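Local coordinates for protein putative glucoamylase (Bacteroides uniformis, PDB 4GL3) that is a putative glucoamylase, a hydrolase that probably releases glucose units from alpha-glucans, though its substrate is not established, at residues A[24-29]-A[379-384]; A[31-36]-A[357-362]; A[231-236]-A[282-287]. One frame throughout, in Å; residues are numbered along the deposited sequence.

Contact 1 (A[24-29]-A[379-384])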
loop_
_atom_site.group_PDB
_atom_site.type_symbol
_atom_site.label_atom_id
_atom_site.label_comp_id
_atom_site.label_asym_id
_atom_site.label_seq_id
_atom_site.Cartn_x
_atom_site.Cartn_y
_atom_site.Cartn_z
ATOM N N LYS A 24 8.776 -11.374 -10.196
ATOM C CA LYS A 24 10.006 -11.007 -10.891
ATOM C C LYS A 24 9.774 -9.946 -11.966
ATOM O O LYS A 24 10.556 -9.026 -12.084
ATOM C CB LYS A 24 10.613 -12.235 -11.539
ATOM C CG LYS A 24 12.027 -12.090 -12.153
ATOM C CD LYS A 24 12.421 -13.484 -12.710
ATOM C CE LYS A 24 13.788 -13.542 -13.355
ATOM N NZ LYS A 24 14.846 -13.235 -12.370
ATOM N N GLN A 25 8.730 -10.104 -12.773
ATOM C CA GLN A 25 8.452 -9.146 -13.833
ATOM C C GLN A 25 8.039 -7.790 -13.242
ATOM O O GLN A 25 8.489 -6.740 -13.718
ATOM C CB GLN A 25 7.365 -9.658 -14.790
ATOM C CG GLN A 25 7.329 -8.915 -16.135
ATOM C CD GLN A 25 8.159 -9.600 -17.194
ATOM O OE1 GLN A 25 9.090 -10.351 -16.881
ATOM N NE2 GLN A 25 7.820 -9.372 -18.441
ATOM N N THR A 26 7.214 -7.815 -12.199
ATOM C CA THR A 26 6.723 -6.596 -11.570
ATOM C C THR A 26 7.874 -5.877 -10.847
ATOM O O THR A 26 7.907 -4.654 -10.762
ATOM C CB THR A 26 5.496 -6.903 -10.656
ATOM O OG1 THR A 26 4.557 -7.741 -11.378
ATOM C CG2 THR A 26 4.778 -5.620 -10.192
ATOM N N PHE A 27 8.814 -6.648 -10.325
ATOM C CA PHE A 27 9.965 -6.116 -9.601
ATOM C C PHE A 27 10.766 -5.130 -10.477
ATOM O O PHE A 27 11.378 -4.181 -9.971
ATOM C CB PHE A 27 10.828 -7.272 -9.081
ATOM C CG PHE A 27 12.077 -6.853 -8.364
ATOM C CD1 PHE A 27 12.020 -6.379 -7.072
ATOM C CD2 PHE A 27 13.303 -6.962 -8.975
ATOM C CE1 PHE A 27 13.175 -6.011 -6.400
ATOM C CE2 PHE A 27 14.469 -6.585 -8.324
ATOM C CZ PHE A 27 14.404 -6.113 -7.021
ATOM N N ARG A 28 10.766 -5.362 -11.782
ATOM C CA ARG A 28 11.432 -4.462 -12.722
ATOM C C ARG A 28 10.980 -2.992 -12.547
ATOM O O ARG A 28 11.768 -2.099 -12.779
ATOM C CB ARG A 28 11.166 -4.886 -14.170
ATOM C CG ARG A 28 11.910 -6.115 -14.655
ATOM C CD ARG A 28 11.279 -6.599 -15.947
ATOM N NE ARG A 28 11.909 -7.766 -16.549
ATOM C CZ ARG A 28 11.593 -8.251 -17.751
ATOM N NH1 ARG A 28 10.627 -7.680 -18.489
ATOM N NH2 ARG A 28 12.252 -9.290 -18.234
ATOM N N TYR A 29 9.713 -2.776 -12.194
ATOM C CA TYR A 29 9.178 -1.430 -12.028
ATOM C C TYR A 29 9.960 -0.656 -10.942
ATOM O O TYR A 29 10.135 0.541 -11.056
ATOM C CB TYR A 29 7.667 -1.457 -11.696
ATOM C CG TYR A 29 7.019 -0.090 -11.734
ATOM C CD1 TYR A 29 7.074 0.762 -10.624
ATOM C CD2 TYR A 29 6.392 0.383 -12.895
ATOM C CE1 TYR A 29 6.526 2.033 -10.651
ATOM C CE2 TYR A 29 5.832 1.672 -12.937
ATOM C CZ TYR A 29 5.888 2.492 -11.809
ATOM O OH TYR A 29 5.356 3.777 -11.829
ATOM N N ILE A 379 1.636 2.388 -7.153
ATOM C CA ILE A 379 0.775 2.007 -6.021
ATOM C C ILE A 379 -0.086 0.759 -6.316
ATOM O O ILE A 379 -0.609 0.176 -5.409
ATOM C CB ILE A 379 -0.115 3.183 -5.501
ATOM C CG1 ILE A 379 -1.073 3.668 -6.596
ATOM C CG2 ILE A 379 0.771 4.317 -4.900
ATOM C CD1 ILE A 379 -1.925 4.913 -6.247
ATOM N N ASP A 380 -0.220 0.375 -7.578
ATOM C CA ASP A 380 -0.899 -0.879 -7.975
ATOM C C ASP A 380 0.105 -2.066 -8.109
ATOM O O ASP A 380 -0.208 -3.201 -7.726
ATOM C CB ASP A 380 -1.675 -0.629 -9.267
ATOM C CG ASP A 380 -2.868 0.403 -9.074
ATOM O OD1 ASP A 380 -3.328 0.617 -7.937
ATOM O OD2 ASP A 380 -3.392 0.948 -10.083
ATOM N N GLN A 381 1.329 -1.783 -8.570
ATOM C CA GLN A 381 2.362 -2.805 -8.739
ATOM C C GLN A 381 2.997 -3.262 -7.414
ATOM O O GLN A 381 3.283 -4.439 -7.225
ATOM C CB GLN A 381 3.452 -2.329 -9.710
ATOM C CG GLN A 381 2.989 -2.121 -11.159
ATOM C CD GLN A 381 2.225 -3.297 -11.771
ATOM O OE1 GLN A 381 1.012 -3.489 -11.538
ATOM N NE2 GLN A 381 2.868 -3.982 -12.653
ATOM N N GLY A 382 3.212 -2.331 -6.486
ATOM C CA GLY A 382 3.867 -2.663 -5.253
ATOM C C GLY A 382 3.184 -3.770 -4.473
ATOM O O GLY A 382 3.849 -4.733 -4.040
ATOM N N PRO A 383 1.865 -3.629 -4.257
ATOM C CA PRO A 383 1.153 -4.642 -3.453
ATOM C C PRO A 383 1.118 -6.025 -4.097
ATOM O O PRO A 383 1.030 -7.022 -3.376
ATOM C CB PRO A 383 -0.275 -4.047 -3.285
ATOM C CG PRO A 383 -0.084 -2.543 -3.451
ATOM C CD PRO A 383 1.028 -2.418 -4.489
ATOM N N ILE A 384 1.196 -6.093 -5.416
ATOM C CA ILE A 384 1.221 -7.381 -6.087
ATOM C C ILE A 384 2.462 -8.137 -5.650
ATOM O O ILE A 384 2.344 -9.299 -5.256
ATOM C CB ILE A 384 1.165 -7.253 -7.619
ATOM C CG1 ILE A 384 -0.181 -6.665 -8.056
ATOM C CG2 ILE A 384 1.423 -8.610 -8.286
ATOM C CD1 ILE A 384 -0.204 -6.241 -9.540
#
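T26 meets Q381 through one methyl group. Its CG2 lies 3.5 Å from Q381 NE2 and equally far from Q381 O, with Q381 CB only slightly farther at 3.6 Å, so the methyl nestles against both the backbone and the bent side chain of the glutamine. The two side chains cross at about a right angle. T26 places CG2 anti to its backbone N, aimed at the partner helix, while OG1 (chi1 -47°) stays beside the N and is satisfied by the carbonyl O of V22, one turn back in its own helix. Threonine thus suits the spot: it offers a compact apolar face and ties up its hydroxyl locally. The contact joins the end of helix 15-27 to the start of helix 378-393, helix packing consistent with the alpha/alpha architecture of the six-hairpin glycosidase clan. I384 CG2 is a looser neighbour, 4.5 Å from T26 OG1. Further out, weak hydrogen bonds run from Q381 NE2 to the carbonyls of Y359 and F361, giving this buried amide the acceptors that let a glutamine be tolerated here. P383, lacking an N-H, accompanies a kink in the second helix, and I384 N bonds weakly to Q381 O, three residues back.

Contact 2 (A[31-36]-A[357-362])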
loop_
_atom_site.group_PDB
_atom_site.type_symbol
_atom_site.label_atom_id
_atom_site.label_comp_id
_atom_site.label_asym_id
_atom_site.label_seq_id
_atom_site.Cartn_x
_atom_site.Cartn_y
_atom_site.Cartn_z
ATOM N N TRP A 31 13.043 -1.645 -9.558
ATOM C CA TRP A 31 14.470 -1.821 -9.618
ATOM C C TRP A 31 15.020 -1.124 -10.873
ATOM O O TRP A 31 15.639 -0.085 -10.774
ATOM C CB TRP A 31 14.860 -3.319 -9.588
ATOM C CG TRP A 31 16.315 -3.470 -9.470
ATOM C CD1 TRP A 31 17.202 -3.691 -10.479
ATOM C CD2 TRP A 31 17.080 -3.340 -8.276
ATOM N NE1 TRP A 31 18.477 -3.726 -9.974
ATOM C CE2 TRP A 31 18.421 -3.510 -8.620
ATOM C CE3 TRP A 31 16.748 -3.138 -6.932
ATOM C CZ2 TRP A 31 19.438 -3.468 -7.680
ATOM C CZ3 TRP A 31 17.752 -3.104 -6.004
ATOM C CH2 TRP A 31 19.078 -3.250 -6.376
ATOM N N ASP A 32 14.787 -1.712 -12.035
ATOM C CA ASP A 32 15.295 -1.189 -13.300
ATOM C C ASP A 32 14.695 0.175 -13.646
ATOM O O ASP A 32 15.363 1.010 -14.165
ATOM C CB ASP A 32 14.982 -2.162 -14.432
ATOM C CG ASP A 32 15.466 -3.589 -14.126
ATOM O OD1 ASP A 32 14.778 -4.313 -13.395
ATOM O OD2 ASP A 32 16.540 -3.953 -14.599
ATOM N N PHE A 33 13.436 0.399 -13.329
ATOM C CA PHE A 33 12.750 1.627 -13.733
ATOM C C PHE A 33 12.750 2.753 -12.650
ATOM O O PHE A 33 12.158 3.796 -12.857
ATOM C CB PHE A 33 11.310 1.253 -14.106
ATOM C CG PHE A 33 10.475 2.383 -14.690
ATOM C CD1 PHE A 33 10.897 3.073 -15.810
ATOM C CD2 PHE A 33 9.239 2.688 -14.152
ATOM C CE1 PHE A 33 10.110 4.091 -16.354
ATOM C CE2 PHE A 33 8.457 3.710 -14.680
ATOM C CZ PHE A 33 8.890 4.399 -15.781
ATOM N N ALA A 34 13.383 2.507 -11.509
ATOM C CA ALA A 34 13.524 3.490 -10.442
ATOM C C ALA A 34 14.339 4.654 -10.913
ATOM O O ALA A 34 15.200 4.516 -11.777
ATOM C CB ALA A 34 14.192 2.883 -9.215
ATOM N N HIS A 35 14.077 5.831 -10.351
ATOM C CA HIS A 35 14.943 6.975 -10.645
ATOM C C HIS A 35 16.414 6.624 -10.321
ATOM O O HIS A 35 16.694 6.165 -9.230
ATOM C CB HIS A 35 14.528 8.206 -9.832
ATOM C CG HIS A 35 13.233 8.801 -10.258
ATOM N ND1 HIS A 35 13.150 9.821 -11.189
ATOM C CD2 HIS A 35 11.967 8.530 -9.864
ATOM C CE1 HIS A 35 11.875 10.127 -11.362
ATOM N NE2 HIS A 35 11.135 9.339 -10.589
ATOM N N PRO A 36 17.347 6.873 -11.241
ATOM C CA PRO A 36 18.714 6.455 -10.918
ATOM C C PRO A 36 19.387 7.263 -9.798
ATOM O O PRO A 36 20.273 6.748 -9.135
ATOM C CB PRO A 36 19.490 6.647 -12.252
ATOM C CG PRO A 36 18.450 6.777 -13.311
ATOM C CD PRO A 36 17.224 7.355 -12.629
ATOM N N GLY A 357 3.021 -7.311 -19.859
ATOM C CA GLY A 357 4.086 -6.645 -20.632
ATOM C C GLY A 357 5.318 -6.473 -19.771
ATOM O O GLY A 357 5.543 -7.231 -18.816
ATOM N N GLU A 358 6.095 -5.449 -20.085
ATOM C CA GLU A 358 7.415 -5.259 -19.521
ATOM C C GLU A 358 7.485 -5.270 -17.992
ATOM O O GLU A 358 8.421 -5.823 -17.437
ATOM C CB GLU A 358 8.001 -3.958 -20.057
ATOM C CG GLU A 358 9.359 -3.591 -19.478
ATOM C CD GLU A 358 10.521 -4.427 -19.988
ATOM O OE1 GLU A 358 10.367 -5.229 -20.955
ATOM O OE2 GLU A 358 11.624 -4.236 -19.408
ATOM N N TYR A 359 6.509 -4.667 -17.315
ATOM C CA TYR A 359 6.551 -4.500 -15.849
ATOM C C TYR A 359 5.461 -5.320 -15.162
ATOM O O TYR A 359 4.997 -4.979 -14.071
ATOM C CB TYR A 359 6.433 -3.009 -15.457
ATOM C CG TYR A 359 7.552 -2.157 -16.011
ATOM C CD1 TYR A 359 8.857 -2.379 -15.632
ATOM C CD2 TYR A 359 7.305 -1.142 -16.939
ATOM C CE1 TYR A 359 9.900 -1.635 -16.142
ATOM C CE2 TYR A 359 8.341 -0.383 -17.452
ATOM C CZ TYR A 359 9.640 -0.641 -17.037
ATOM O OH TYR A 359 10.701 0.065 -17.526
ATOM N N GLY A 360 5.045 -6.396 -15.815
ATOM C CA GLY A 360 3.992 -7.240 -15.290
ATOM C C GLY A 360 2.646 -7.036 -15.960
ATOM O O GLY A 360 2.560 -6.765 -17.172
ATOM N N PHE A 361 1.597 -7.179 -15.154
ATOM C CA PHE A 361 0.246 -6.870 -15.554
ATOM C C PHE A 361 0.095 -5.363 -15.623
ATOM O O PHE A 361 0.415 -4.637 -14.670
ATOM C CB PHE A 361 -0.804 -7.428 -14.579
ATOM C CG PHE A 361 -0.807 -8.928 -14.485
ATOM C CD1 PHE A 361 -1.214 -9.705 -15.554
ATOM C CD2 PHE A 361 -0.375 -9.556 -13.331
ATOM C CE1 PHE A 361 -1.192 -11.087 -15.473
ATOM C CE2 PHE A 361 -0.357 -10.950 -13.233
ATOM C CZ PHE A 361 -0.777 -11.706 -14.302
ATOM N N LYS A 362 -0.477 -4.923 -16.735
ATOM C CA LYS A 362 -0.806 -3.532 -16.899
ATOM C C LYS A 362 -1.960 -3.165 -15.936
ATOM O O LYS A 362 -2.595 -4.033 -15.285
ATOM C CB LYS A 362 -1.156 -3.252 -18.358
ATOM C CG LYS A 362 0.044 -3.313 -19.290
ATOM C CD LYS A 362 -0.458 -3.628 -20.706
ATOM C CE LYS A 362 0.652 -3.947 -21.667
ATOM N NZ LYS A 362 0.027 -4.111 -22.989
#
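The F33 ring carries Y359 CE2 over one face in an inclined pairing, the planes at 33° and the centroids 5.1 Å apart. F33 also stacks with H42 and meets Y29 edge-to-face. On the Y359 ring, E358 CG sits 3.7 Å above one face, over the ring centre, while F33 CB comes in obliquely. The closest approach is made by the phenol end, Y359 OH lying 3.5 Å from F33 CD1; F33 CB also packs 3.8 Å from Y359 CE1. CG anti to the backbone N (chi1 -174°) carries the F33 ring toward Y359. A large aromatic suits each position, since the CA atoms of F33 and Y359 remain 9.0 Å apart. Y359 belongs to the type I turn of a tight beta hairpin, closed by G357 N to G360 O (2.8 Å) and G360 N to G357 O. At the positive phi of G360 a side chain would jam against the preceding carbonyl, hence the glycine. An alanine at Y359 would remove the ring and hydroxyl and is likely to open a gap beside F33, whose CB and CD1 would lose their cover from the hairpin. R28 touches Y359 as well, its NH1 hydrogen-bonded to E358 O.

Contact 3 (A[231-236]-A[282-287])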
loop_
_atom_site.group_PDB
_atom_site.type_symbol
_atom_site.label_atom_id
_atom_site.label_comp_id
_atom_site.label_asym_id
_atom_site.label_seq_id
_atom_site.Cartn_x
_atom_site.Cartn_y
_atom_site.Cartn_z
ATOM N N GLU A 231 -24.691 -7.207 6.107
ATOM C CA GLU A 231 -24.447 -8.411 5.333
ATOM C C GLU A 231 -24.540 -8.097 3.824
ATOM O O GLU A 231 -25.451 -7.412 3.374
ATOM C CB GLU A 231 -25.498 -9.439 5.736
ATOM C CG GLU A 231 -25.153 -10.864 5.408
ATOM C CD GLU A 231 -26.172 -11.814 6.010
ATOM O OE1 GLU A 231 -26.143 -11.954 7.247
ATOM O OE2 GLU A 231 -27.007 -12.383 5.261
ATOM N N TYR A 232 -23.580 -8.587 3.053
ATOM C CA TYR A 232 -23.586 -8.439 1.610
ATOM C C TYR A 232 -23.348 -9.830 0.998
ATOM O O TYR A 232 -22.346 -10.481 1.322
ATOM C CB TYR A 232 -22.487 -7.473 1.190
ATOM C CG TYR A 232 -22.513 -6.106 1.864
ATOM C CD1 TYR A 232 -21.911 -5.908 3.123
ATOM C CD2 TYR A 232 -23.113 -5.009 1.257
ATOM C CE1 TYR A 232 -21.896 -4.676 3.741
ATOM C CE2 TYR A 232 -23.120 -3.755 1.891
ATOM C CZ TYR A 232 -22.512 -3.590 3.129
ATOM O OH TYR A 232 -22.502 -2.349 3.788
ATOM N N TYR A 233 -24.278 -10.297 0.169
ATOM C CA TYR A 233 -24.188 -11.663 -0.407
ATOM C C TYR A 233 -23.926 -12.691 0.712
ATOM O O TYR A 233 -23.093 -13.587 0.579
ATOM C CB TYR A 233 -23.086 -11.741 -1.482
ATOM C CG TYR A 233 -23.134 -10.623 -2.494
ATOM C CD1 TYR A 233 -24.046 -10.638 -3.571
ATOM C CD2 TYR A 233 -22.326 -9.534 -2.351
ATOM C CE1 TYR A 233 -24.097 -9.581 -4.481
ATOM C CE2 TYR A 233 -22.365 -8.482 -3.251
ATOM C CZ TYR A 233 -23.259 -8.513 -4.298
ATOM O OH TYR A 233 -23.260 -7.446 -5.136
ATOM N N GLY A 234 -24.614 -12.537 1.839
ATOM C CA GLY A 234 -24.491 -13.495 2.936
ATOM C C GLY A 234 -23.224 -13.337 3.767
ATOM O O GLY A 234 -23.001 -14.113 4.662
ATOM N N ILE A 235 -22.403 -12.330 3.499
ATOM C CA ILE A 235 -21.145 -12.129 4.256
ATOM C C ILE A 235 -21.185 -10.860 5.128
ATOM O O ILE A 235 -21.443 -9.758 4.641
ATOM C CB ILE A 235 -19.935 -12.078 3.293
ATOM C CG1 ILE A 235 -19.894 -13.357 2.402
ATOM C CG2 ILE A 235 -18.627 -11.923 4.059
ATOM C CD1 ILE A 235 -19.212 -13.188 1.052
ATOM N N LYS A 236 -20.869 -11.021 6.407
ATOM C CA LYS A 236 -20.887 -9.943 7.360
ATOM C C LYS A 236 -19.597 -9.137 7.157
ATOM O O LYS A 236 -18.498 -9.708 7.198
ATOM C CB LYS A 236 -20.959 -10.531 8.776
ATOM C CG LYS A 236 -21.535 -9.599 9.842
ATOM C CD LYS A 236 -20.895 -9.790 11.226
ATOM C CE LYS A 236 -19.576 -9.025 11.340
ATOM N NZ LYS A 236 -18.856 -9.226 12.631
ATOM N N ASN A 282 -16.282 -8.179 -2.618
ATOM C CA ASN A 282 -15.845 -7.564 -3.888
ATOM C C ASN A 282 -15.935 -8.594 -5.028
ATOM O O ASN A 282 -16.528 -8.354 -6.102
ATOM C CB ASN A 282 -14.422 -7.005 -3.666
ATOM C CG ASN A 282 -13.971 -6.055 -4.746
ATOM O OD1 ASN A 282 -13.559 -6.497 -5.828
ATOM N ND2 ASN A 282 -13.993 -4.730 -4.449
ATOM N N ARG A 283 -15.432 -9.794 -4.751
ATOM C CA ARG A 283 -15.573 -10.899 -5.683
ATOM C C ARG A 283 -17.024 -11.269 -5.952
ATOM O O ARG A 283 -17.396 -11.487 -7.105
ATOM C CB ARG A 283 -14.798 -12.127 -5.193
ATOM C CG ARG A 283 -14.973 -13.344 -6.071
ATOM C CD ARG A 283 -14.199 -14.538 -5.521
ATOM N NE ARG A 283 -14.392 -15.765 -6.291
ATOM C CZ ARG A 283 -15.363 -16.646 -6.059
ATOM N NH1 ARG A 283 -16.242 -16.431 -5.095
ATOM N NH2 ARG A 283 -15.459 -17.745 -6.777
ATOM N N ALA A 284 -17.844 -11.386 -4.903
ATOM C CA ALA A 284 -19.258 -11.756 -5.082
ATOM C C ALA A 284 -19.978 -10.707 -5.929
ATOM O O ALA A 284 -20.817 -11.060 -6.772
ATOM C CB ALA A 284 -19.996 -11.976 -3.740
ATOM N N TYR A 285 -19.652 -9.425 -5.720
ATOM C CA TYR A 285 -20.237 -8.373 -6.542
ATOM C C TYR A 285 -19.926 -8.652 -8.027
ATOM O O TYR A 285 -20.819 -8.574 -8.892
ATOM C CB TYR A 285 -19.785 -6.961 -6.144
ATOM C CG TYR A 285 -20.256 -5.921 -7.135
ATOM C CD1 TYR A 285 -21.504 -5.351 -7.027
ATOM C CD2 TYR A 285 -19.488 -5.594 -8.227
ATOM C CE1 TYR A 285 -21.955 -4.414 -7.943
ATOM C CE2 TYR A 285 -19.930 -4.692 -9.167
ATOM C CZ TYR A 285 -21.160 -4.096 -9.017
ATOM O OH TYR A 285 -21.602 -3.213 -9.965
ATOM N N CYS A 286 -18.682 -9.010 -8.308
ATOM C CA CYS A 286 -18.270 -9.212 -9.686
ATOM C C CYS A 286 -18.957 -10.396 -10.302
ATOM O O CYS A 286 -19.344 -10.360 -11.494
ATOM C CB CYS A 286 -16.745 -9.308 -9.764
ATOM S SG CYS A 286 -15.901 -7.725 -9.373
ATOM N N ILE A 287 -19.152 -11.442 -9.501
ATOM C CA ILE A 287 -19.857 -12.623 -9.982
ATOM C C ILE A 287 -21.326 -12.288 -10.204
ATOM O O ILE A 287 -21.894 -12.685 -11.205
ATOM C CB ILE A 287 -19.703 -13.839 -9.028
ATOM C CG1 ILE A 287 -18.228 -14.276 -8.983
ATOM C CG2 ILE A 287 -20.623 -14.990 -9.442
ATOM C CD1 ILE A 287 -17.923 -15.277 -7.888
#
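Y233 leans from a beta hairpin onto helix 271-288, laying its ring over A284 and directing its hydroxyl at Y285. The hairpin pairs strands 227-232 and 235-239 through a type I' turn from Y232 to I235, with Y233 and G234 at its centre, held by Y232 N to I235 O and I235 N to Y232 O, both 2.9 Å. Both central residues have positive phi, easy for G234 and less usual for Y233, whose side chain points toward the helix from there. With CG anti to its own carbonyl carbon (chi1 -48°), the Y233 ring extends along the helix surface. One face of the ring has the backbone C of A284 4.2 Å above it, over the centre, while A284 CB touches the ring base, 3.6 Å from Y233 CG. The small methyl suits this place, since it lets the aromatic plane settle close to the helix backbone. The two tyrosine side chains cross obliquely: Y285 leads away from the hairpin into the interior, where its own OH bonds to D320 OD2, and the outer half of the Y233 ring passes by Y285 N and CA. I235 adds to the seam through its touches on A277 and I281 of the same helix. Y233 as a residue is exposed, yet its hydroxyl end rests against Y285: Y233 OH lies at the edge of that ring, near its plane, 3.3 Å from Y285 CD1.

Overall arrangement
Contact 1 is buried, about 11 Å from the chain's centre, whereas contact 2 is a surface contact and contact 3 is partly buried on the periphery. Contacts 1 and 2 adjoin, their centres 7 Å apart: helix 15-27 and the loop after it meet helix 378-393 and the 357-360 turn, and Q25 NE2 bonds to G357 O between them. Contact 3 stands apart, about 28 Å from contact 1 between centres, and holds different elements, a hairpin and helix 271-288. Along the chain, contact 2 is nested inside the loop closed by contact 1, and contact 3 inside both. Chemistry follows place: a methyl against an amide inside, aromatic rings at the two outer sites.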